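Local coordinates for protein translation initiation factor eIF2B subunit epsilon (Schizosaccharomyces pombe, PDB 5B04) that forms part of the heterodecameric eIF2B complex, which exchanges GDP for GTP on the gamma subunit of translation initiation factor eIF2, at residues Phe366-Val372 and Ile383-Lys389; Val406-Thr412 and Leu431-Leu436. The contacts are given in a common frame with arbitrary orientation. Residue numbers count along the deposited sequence, not the author numbering.

Contact 1 (Phe366-Val372 and Ile383-Lys389)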
ATOM      1  N   PHE I 366      13.866 -37.201  39.307  1.00 66.24           N
ATOM      2  CA  PHE I 366      14.694 -37.780  38.255  1.00 59.12           C
ATOM      3  C   PHE I 366      14.424 -39.272  38.113  1.00 58.35           C
ATOM      4  O   PHE I 366      14.605 -40.038  39.060  1.00 64.51           O
ATOM      5  CB  PHE I 366      16.180 -37.548  38.534  1.00 54.09           C
ATOM      6  CG  PHE I 366      16.583 -36.102  38.524  1.00 46.01           C
ATOM      7  CD1 PHE I 366      16.505 -35.340  39.676  1.00 48.44           C
ATOM      8  CD2 PHE I 366      17.051 -35.507  37.363  1.00 55.53           C
ATOM      9  CE1 PHE I 366      16.880 -34.012  39.671  1.00 47.59           C
ATOM     10  CE2 PHE I 366      17.429 -34.179  37.352  1.00 61.32           C
ATOM     11  CZ  PHE I 366      17.343 -33.430  38.508  1.00 52.55           C
ATOM     12  N   LEU I 367      13.990 -39.680  36.927  1.00 58.17           N
ATOM     13  CA  LEU I 367      13.731 -41.086  36.647  1.00 46.67           C
ATOM     14  C   LEU I 367      14.637 -41.594  35.536  1.00 58.22           C
ATOM     15  O   LEU I 367      14.613 -41.078  34.418  1.00 66.03           O
ATOM     16  CB  LEU I 367      12.268 -41.304  36.259  1.00 55.76           C
ATOM     17  CG  LEU I 367      11.265 -41.678  37.351  1.00 54.18           C
ATOM     18  CD1 LEU I 367      11.229 -40.644  38.466  1.00 45.99           C
ATOM     19  CD2 LEU I 367       9.890 -41.847  36.729  1.00 71.30           C
ATOM     20  N   TRP I 368      15.435 -42.607  35.844  1.00 62.93           N
ATOM     21  CA  TRP I 368      16.292 -43.219  34.841  1.00 56.28           C
ATOM     22  C   TRP I 368      15.521 -44.364  34.184  1.00 56.58           C
ATOM     23  O   TRP I 368      14.300 -44.437  34.319  1.00 70.48           O
ATOM     24  CB  TRP I 368      17.608 -43.683  35.471  1.00 52.67           C
ATOM     25  CG  TRP I 368      18.398 -42.543  36.079  1.00 58.76           C
ATOM     26  CD1 TRP I 368      18.089 -41.213  36.027  1.00 60.00           C
ATOM     27  CD2 TRP I 368      19.620 -42.638  36.828  1.00 64.09           C
ATOM     28  NE1 TRP I 368      19.037 -40.476  36.694  1.00 52.04           N
ATOM     29  CE2 TRP I 368      19.987 -41.326  37.194  1.00 66.86           C
ATOM     30  CE3 TRP I 368      20.437 -43.701  37.221  1.00 59.25           C
ATOM     31  CZ2 TRP I 368      21.135 -41.053  37.936  1.00 61.65           C
ATOM     32  CZ3 TRP I 368      21.577 -43.426  37.958  1.00 64.68           C
ATOM     33  CH2 TRP I 368      21.914 -42.113  38.307  1.00 51.77           C
ATOM     34  N   GLU I 369      16.208 -45.248  33.470  1.00 47.65           N
ATOM     35  CA  GLU I 369      15.515 -46.246  32.653  1.00 58.64           C
ATOM     36  C   GLU I 369      14.768 -47.312  33.459  1.00 66.75           C
ATOM     37  O   GLU I 369      15.163 -47.664  34.569  1.00 63.49           O
ATOM     38  CB  GLU I 369      16.501 -46.931  31.705  1.00 54.95           C
ATOM     39  CG  GLU I 369      17.012 -46.036  30.590  1.00 61.96           C
ATOM     40  CD  GLU I 369      17.343 -46.813  29.331  1.00 79.92           C
ATOM     41  OE1 GLU I 369      16.933 -47.990  29.234  1.00 71.73           O
ATOM     42  OE2 GLU I 369      18.010 -46.249  28.439  1.00 86.22           O
ATOM     43  N   ASP I 370      13.675 -47.804  32.880  1.00 62.99           N
ATOM     44  CA  ASP I 370      12.921 -48.945  33.404  1.00 61.01           C
ATOM     45  C   ASP I 370      12.375 -48.765  34.821  1.00 63.88           C
ATOM     46  O   ASP I 370      12.141 -49.746  35.527  1.00 68.50           O
ATOM     47  CB  ASP I 370      13.784 -50.208  33.350  1.00 61.74           C
ATOM     48  CG  ASP I 370      14.156 -50.597  31.933  1.00 84.62           C
ATOM     49  OD1 ASP I 370      15.178 -50.089  31.425  1.00 87.97           O
ATOM     50  OD2 ASP I 370      13.425 -51.407  31.326  1.00 79.17           O
ATOM     51  N   VAL I 371      12.159 -47.520  35.234  1.00 54.98           N
ATOM     52  CA  VAL I 371      11.546 -47.256  36.531  1.00 48.31           C
ATOM     53  C   VAL I 371      10.033 -47.432  36.449  1.00 63.41           C
ATOM     54  O   VAL I 371       9.377 -46.840  35.593  1.00 71.07           O
ATOM     55  CB  VAL I 371      11.864 -45.837  37.038  1.00 56.01           C
ATOM     56  CG1 VAL I 371      11.173 -45.582  38.369  1.00 49.30           C
ATOM     57  CG2 VAL I 371      13.363 -45.645  37.171  1.00 63.64           C
ATOM     58  N   VAL I 372       9.484 -48.251  37.340  1.00 69.54           N
ATOM     59  CA  VAL I 372       8.044 -48.481  37.381  1.00 65.15           C
ATOM     60  C   VAL I 372       7.436 -47.901  38.653  1.00 64.63           C
ATOM     61  O   VAL I 372       7.868 -48.219  39.761  1.00 58.98           O
ATOM     62  CB  VAL I 372       7.706 -49.982  37.290  1.00 56.15           C
ATOM     63  CG1 VAL I 372       6.246 -50.224  37.638  1.00 52.14           C
ATOM     64  CG2 VAL I 372       8.028 -50.512  35.900  1.00 67.07           C
ATOM     65  N   ILE I 383      16.035 -39.049  43.023  1.00 64.67           N
ATOM     66  CA  ILE I 383      16.613 -39.792  41.914  1.00 61.17           C
ATOM     67  C   ILE I 383      16.283 -41.274  42.031  1.00 54.72           C
ATOM     68  O   ILE I 383      16.566 -41.908  43.047  1.00 61.66           O
ATOM     69  CB  ILE I 383      18.140 -39.613  41.841  1.00 60.80           C
ATOM     70  CG1 ILE I 383      18.491 -38.135  41.656  1.00 58.76           C
ATOM     71  CG2 ILE I 383      18.718 -40.443  40.707  1.00 66.95           C
ATOM     72  CD1 ILE I 383      19.965 -37.881  41.438  1.00 56.68           C
ATOM     73  N   LEU I 384      15.667 -41.813  40.985  1.00 49.91           N
ATOM     74  CA  LEU I 384      15.306 -43.223  40.940  1.00 49.21           C
ATOM     75  C   LEU I 384      16.076 -43.912  39.819  1.00 58.59           C
ATOM     76  O   LEU I 384      15.728 -43.775  38.646  1.00 64.64           O
ATOM     77  CB  LEU I 384      13.797 -43.398  40.737  1.00 52.43           C
ATOM     78  CG  LEU I 384      12.829 -43.200  41.912  1.00 57.60           C
ATOM     79  CD1 LEU I 384      12.904 -41.799  42.512  1.00 51.69           C
ATOM     80  CD2 LEU I 384      11.405 -43.513  41.476  1.00 44.65           C
ATOM     81  N   ALA I 385      17.121 -44.648  40.181  1.00 64.00           N
ATOM     82  CA  ALA I 385      17.987 -45.285  39.193  1.00 59.37           C
ATOM     83  C   ALA I 385      17.267 -46.396  38.430  1.00 58.48           C
ATOM     84  O   ALA I 385      16.070 -46.612  38.614  1.00 56.67           O
ATOM     85  CB  ALA I 385      19.237 -45.826  39.861  1.00 61.33           C
ATOM     86  N   ASN I 386      18.006 -47.100  37.579  1.00 56.02           N
ATOM     87  CA  ASN I 386      17.414 -48.081  36.673  1.00 61.35           C
ATOM     88  C   ASN I 386      16.657 -49.207  37.371  1.00 62.68           C
ATOM     89  O   ASN I 386      17.062 -49.682  38.433  1.00 55.12           O
ATOM     90  CB  ASN I 386      18.493 -48.685  35.771  1.00 54.84           C
ATOM     91  CG  ASN I 386      19.281 -47.634  35.018  1.00 68.52           C
ATOM     92  OD1 ASN I 386      18.913 -46.462  34.998  1.00 76.11           O
ATOM     93  ND2 ASN I 386      20.369 -48.052  34.382  1.00 99.94           N
ATOM     94  N   SER I 387      15.550 -49.616  36.755  1.00 67.02           N
ATOM     95  CA  SER I 387      14.743 -50.749  37.209  1.00 62.01           C
ATOM     96  C   SER I 387      14.300 -50.641  38.665  1.00 69.48           C
ATOM     97  O   SER I 387      14.148 -51.650  39.352  1.00 77.87           O
ATOM     98  CB  SER I 387      15.508 -52.057  36.996  1.00 59.92           C
ATOM     99  OG  SER I 387      15.592 -52.373  35.617  1.00 61.45           O
ATOM    100  N   VAL I 388      14.097 -49.414  39.131  1.00 54.22           N
ATOM    101  CA  VAL I 388      13.528 -49.191  40.452  1.00 55.12           C
ATOM    102  C   VAL I 388      12.011 -49.304  40.380  1.00 62.36           C
ATOM    103  O   VAL I 388      11.376 -48.679  39.532  1.00 71.68           O
ATOM    104  CB  VAL I 388      13.917 -47.813  41.020  1.00 49.22           C
ATOM    105  CG1 VAL I 388      13.004 -47.430  42.173  1.00 45.80           C
ATOM    106  CG2 VAL I 388      15.366 -47.815  41.465  1.00 59.11           C
ATOM    107  N   LYS I 389      11.435 -50.113  41.261  1.00 60.92           N
ATOM    108  CA  LYS I 389       9.988 -50.272  41.300  1.00 63.29           C
ATOM    109  C   LYS I 389       9.413 -49.595  42.538  1.00 65.17           C
ATOM    110  O   LYS I 389       9.886 -49.816  43.653  1.00 65.70           O
ATOM    111  CB  LYS I 389       9.601 -51.751  41.278  1.00 62.96           C
ATOM    112  CG  LYS I 389      10.496 -52.625  40.410  1.00 92.68           C
ATOM    113  CD  LYS I 389      10.468 -52.204  38.949  1.00 89.82           C
ATOM    114  CE  LYS I 389      11.403 -53.070  38.118  1.00 94.12           C
ATOM    115  NZ  LYS I 389      11.460 -52.639  36.694  1.00 82.28           N
TER
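Two successive coils of a left-handed parallel beta-helix, the hexapeptide-repeat fold of the LbH domain, stack in register from Phe366 over Ile383 to Val372 over Lys389, each turning its corner through a type II beta turn (Trp368-Val371 and Ala385-Val388). Trp368, Ile383 and Leu384 are the residues with the most surface buried here. The indole of Trp368 reaches the neighbouring coil, its CZ2 3.7 Å from Ile383 CG2 and its CE3 3.6 Å from Ala385 CB; NE1 is hydrogen-bonded to Tyr280 OH, which ties the coil to helix 277-288. Ile383 also meets Phe366, CG1 to CB 3.9 Å, on the face turned to that helix. Leu384 points the opposite way, into the interior of the coils, where its CD2 lies 3.7 Å from Val371 CG1 and 4.2 Å from Leu367 CD1. Its backbone holds the parallel strands together: Leu384 N donates to Phe366 O (2.8 Å) and Leu384 O accepts from Trp368 N (3.0 Å). The pairing continues through the corner, where Ser387 N donates to Glu369 O at 3.0 Å, and beyond it, where Val372 N donates to Val388 O at 2.9 Å. At the outer edge the Lys389 side chain reaches across to the preceding coil, where NZ donates to Asp370 O at 3.2 Å.

Contact 2 (Val406-Thr412 and Leu431-Leu436)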
ATOM      1  N   VAL I 406      16.337 -51.275  43.546  1.00 51.15           N
ATOM      2  CA  VAL I 406      15.550 -51.147  44.770  1.00 58.27           C
ATOM      3  C   VAL I 406      14.048 -51.185  44.498  1.00 51.49           C
ATOM      4  O   VAL I 406      13.546 -50.485  43.618  1.00 72.93           O
ATOM      5  CB  VAL I 406      15.887 -49.840  45.519  1.00 59.18           C
ATOM      6  CG1 VAL I 406      14.959 -49.646  46.710  1.00 63.39           C
ATOM      7  CG2 VAL I 406      17.336 -49.845  45.965  1.00 67.30           C
ATOM      8  N   VAL I 407      13.338 -52.017  45.254  1.00 61.51           N
ATOM      9  CA  VAL I 407      11.889 -52.119  45.135  1.00 69.05           C
ATOM     10  C   VAL I 407      11.196 -51.613  46.395  1.00 62.75           C
ATOM     11  O   VAL I 407      11.395 -52.149  47.482  1.00 69.87           O
ATOM     12  CB  VAL I 407      11.446 -53.568  44.861  1.00 48.57           C
ATOM     13  CG1 VAL I 407       9.934 -53.688  44.964  1.00 54.77           C
ATOM     14  CG2 VAL I 407      11.934 -54.022  43.495  1.00 66.64           C
ATOM     15  N   ILE I 408      10.383 -50.574  46.240  1.00 73.21           N
ATOM     16  CA  ILE I 408       9.628 -50.017  47.356  1.00 73.60           C
ATOM     17  C   ILE I 408       8.226 -50.617  47.400  1.00 77.29           C
ATOM     18  O   ILE I 408       7.510 -50.617  46.400  1.00 77.66           O
ATOM     19  CB  ILE I 408       9.524 -48.484  47.261  1.00 61.91           C
ATOM     20  CG1 ILE I 408      10.918 -47.853  47.250  1.00 56.84           C
ATOM     21  CG2 ILE I 408       8.697 -47.933  48.413  1.00 70.43           C
ATOM     22  CD1 ILE I 408      11.695 -48.050  48.529  1.00 49.01           C
ATOM     23  N   GLY I 409       7.842 -51.130  48.564  1.00 75.01           N
ATOM     24  CA  GLY I 409       6.547 -51.763  48.720  1.00 79.91           C
ATOM     25  C   GLY I 409       5.408 -50.773  48.854  1.00 70.77           C
ATOM     26  O   GLY I 409       5.633 -49.583  49.068  1.00 72.00           O
ATOM     27  N   ASP I 410       4.183 -51.274  48.730  1.00 72.23           N
ATOM     28  CA  ASP I 410       2.990 -50.436  48.789  1.00 63.71           C
ATOM     29  C   ASP I 410       2.853 -49.718  50.129  1.00 68.01           C
ATOM     30  O   ASP I 410       3.294 -50.224  51.163  1.00 81.22           O
ATOM     31  CB  ASP I 410       1.737 -51.274  48.523  1.00 57.59           C
ATOM     32  CG  ASP I 410       1.674 -51.799  47.103  1.00 68.94           C
ATOM     33  OD1 ASP I 410       2.731 -51.858  46.440  1.00 70.98           O
ATOM     34  OD2 ASP I 410       0.567 -52.157  46.649  1.00 65.92           O
ATOM     35  N   ASN I 411       2.245 -48.536  50.088  1.00 67.14           N
ATOM     36  CA  ASN I 411       1.953 -47.742  51.280  1.00 56.03           C
ATOM     37  C   ASN I 411       3.195 -47.419  52.106  1.00 60.74           C
ATOM     38  O   ASN I 411       3.151 -47.422  53.337  1.00 79.70           O
ATOM     39  CB  ASN I 411       0.920 -48.462  52.148  1.00 66.70           C
ATOM     40  CG  ASN I 411      -0.235 -49.016  51.337  1.00 82.74           C
ATOM     41  OD1 ASN I 411      -0.251 -50.197  50.987  1.00 89.60           O
ATOM     42  ND2 ASN I 411      -1.204 -48.164  51.026  1.00 79.09           N
ATOM     43  N   THR I 412       4.298 -47.135  51.422  1.00 52.17           N
ATOM     44  CA  THR I 412       5.562 -46.846  52.092  1.00 66.09           C
ATOM     45  C   THR I 412       5.979 -45.393  51.886  1.00 67.39           C
ATOM     46  O   THR I 412       5.792 -44.831  50.807  1.00 67.86           O
ATOM     47  CB  THR I 412       6.685 -47.770  51.585  1.00 61.20           C
ATOM     48  OG1 THR I 412       6.205 -49.118  51.517  1.00 75.02           O
ATOM     49  CG2 THR I 412       7.893 -47.709  52.511  1.00 69.07           C
ATOM     50  N   LEU I 431      15.688 -53.166  48.863  1.00 71.92           N
ATOM     51  CA  LEU I 431      14.597 -53.945  48.299  1.00 75.52           C
ATOM     52  C   LEU I 431      13.115 -54.248  48.510  1.00 98.81           C
ATOM     53  O   LEU I 431      12.290 -53.359  48.518  1.00115.35           O
ATOM     54  CB  LEU I 431      15.235 -55.212  47.773  1.00 94.59           C
ATOM     55  CG  LEU I 431      14.490 -55.803  46.586  1.00 83.77           C
ATOM     56  CD1 LEU I 431      15.432 -55.978  45.413  1.00 89.86           C
ATOM     57  CD2 LEU I 431      13.886 -57.137  46.957  1.00 85.25           C
ATOM     58  N   ASN I 432      12.850 -55.532  48.674  1.00 96.49           N
ATOM     59  CA  ASN I 432      11.625 -56.063  49.216  1.00116.80           C
ATOM     60  C   ASN I 432      10.567 -55.582  50.106  1.00112.99           C
ATOM     61  O   ASN I 432      10.717 -55.639  51.300  1.00143.54           O
ATOM     62  CB  ASN I 432      12.111 -56.682  50.553  1.00143.74           C
ATOM     63  CG  ASN I 432      11.467 -58.044  50.866  1.00136.95           C
ATOM     64  OD1 ASN I 432      10.723 -58.184  51.837  1.00133.57           O
ATOM     65  ND2 ASN I 432      11.768 -59.051  50.052  1.00122.39           N
ATOM     66  N   ASP I 433       9.459 -55.160  49.527  1.00 84.79           N
ATOM     67  CA  ASP I 433       8.313 -54.714  50.305  1.00110.13           C
ATOM     68  C   ASP I 433       7.267 -55.303  51.229  1.00 90.10           C
ATOM     69  O   ASP I 433       6.983 -56.467  51.115  1.00 97.43           O
ATOM     70  CB  ASP I 433       7.455 -54.700  49.103  1.00122.75           C
ATOM     71  CG  ASP I 433       7.097 -56.051  48.669  1.00120.59           C
ATOM     72  OD1 ASP I 433       7.853 -56.617  47.865  1.00 96.30           O
ATOM     73  OD2 ASP I 433       6.104 -56.557  49.203  1.00113.72           O
ATOM     74  N   PRO I 434       6.546 -54.482  52.120  1.00 73.86           N
ATOM     75  CA  PRO I 434       6.992 -53.074  52.188  1.00 84.42           C
ATOM     76  C   PRO I 434       8.422 -52.678  52.508  1.00 84.15           C
ATOM     77  O   PRO I 434       8.922 -53.166  53.482  1.00 91.40           O
ATOM     78  CB  PRO I 434       6.106 -52.486  53.270  1.00 96.27           C
ATOM     79  CG  PRO I 434       4.986 -53.434  53.409  1.00102.23           C
ATOM     80  CD  PRO I 434       5.694 -54.721  53.422  1.00 63.33           C
ATOM     81  N   SER I 435       9.045 -51.780  51.752  1.00 84.83           N
ATOM     82  CA  SER I 435      10.462 -51.457  51.960  1.00 98.22           C
ATOM     83  C   SER I 435      10.837 -50.558  53.110  1.00 95.44           C
ATOM     84  O   SER I 435       9.993 -49.997  53.754  1.00109.95           O
ATOM     85  CB  SER I 435      11.162 -50.974  50.724  1.00 89.61           C
ATOM     86  OG  SER I 435      12.535 -50.906  51.036  1.00 92.71           O
ATOM     87  N   LEU I 436      12.125 -50.468  53.399  1.00 86.85           N
ATOM     88  CA  LEU I 436      12.547 -50.096  54.732  1.00 92.96           C
ATOM     89  C   LEU I 436      11.770 -48.908  55.183  1.00 95.87           C
ATOM     90  O   LEU I 436      11.607 -47.985  54.425  1.00104.60           O
ATOM     91  CB  LEU I 436      14.036 -49.751  54.749  1.00103.95           C
ATOM     92  CG  LEU I 436      14.534 -48.308  54.909  1.00 95.08           C
ATOM     93  CD1 LEU I 436      14.146 -47.757  56.261  1.00 91.99           C
ATOM     94  CD2 LEU I 436      16.025 -48.202  54.707  1.00 95.95           C
TER
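Val406 leads into the short strand 407-408, its CG1 4.2 Å from Leu431 N at the start of the loop 431-436. Val407 gives the apolar part of the meeting, its CB 4.2 Å from Leu431 CG. Ile408 turns its CA-CB bond away from the loop, yet its CD1 lies 3.7 Å from Ser435 CB and the side chain also touches Leu420 of the last strand. Gly409 lies close to the loop, its CA 3.7 Å from Pro434 CA, and in this model a CB would fall too close to Pro434 CA. Gly409 N and Ser435 N, 3.5 Å apart, are both donors and do not pair. Asp410 stands at the margin, its O 4.2 Å from Pro434 CB, while its carboxylate makes a weak hydrogen bond to Asn392 N of the preceding coil. Thr412 closes the corner, OG1 donating to Gly409 O at 2.6 Å, and packs its CG2 3.3 Å from Ser435 O. Pro434, after a cis peptide bond, and its neighbours thus lie by van der Waals contact on a coil whose backbone bonds face the preceding coil, an irregular C-terminal segment covering the end of a left-handed parallel beta-helix.

Overall arrangement
Both contacts belong to the same beta-helix, with centres about 14 Å apart; the two segments of contact 1 both precede those of contact 2 in sequence. They join directly, because strand 389-390, where contact 1 ends, pairs in parallel with strand 407-408 of contact 2; Lys389 O and Ile408 N lie 2.7 Å apart and Lys389 N and Val406 O 3.2 Å, both probable hydrogen bonds. Contact 1 is a regular coil-on-coil step beside helix 277-288, whereas contact 2 lies farther from the chain's centre, where strand 407-408 is outermost in its sheet. The domain therefore passes from repeated in-register stacking to an end covered by a loop.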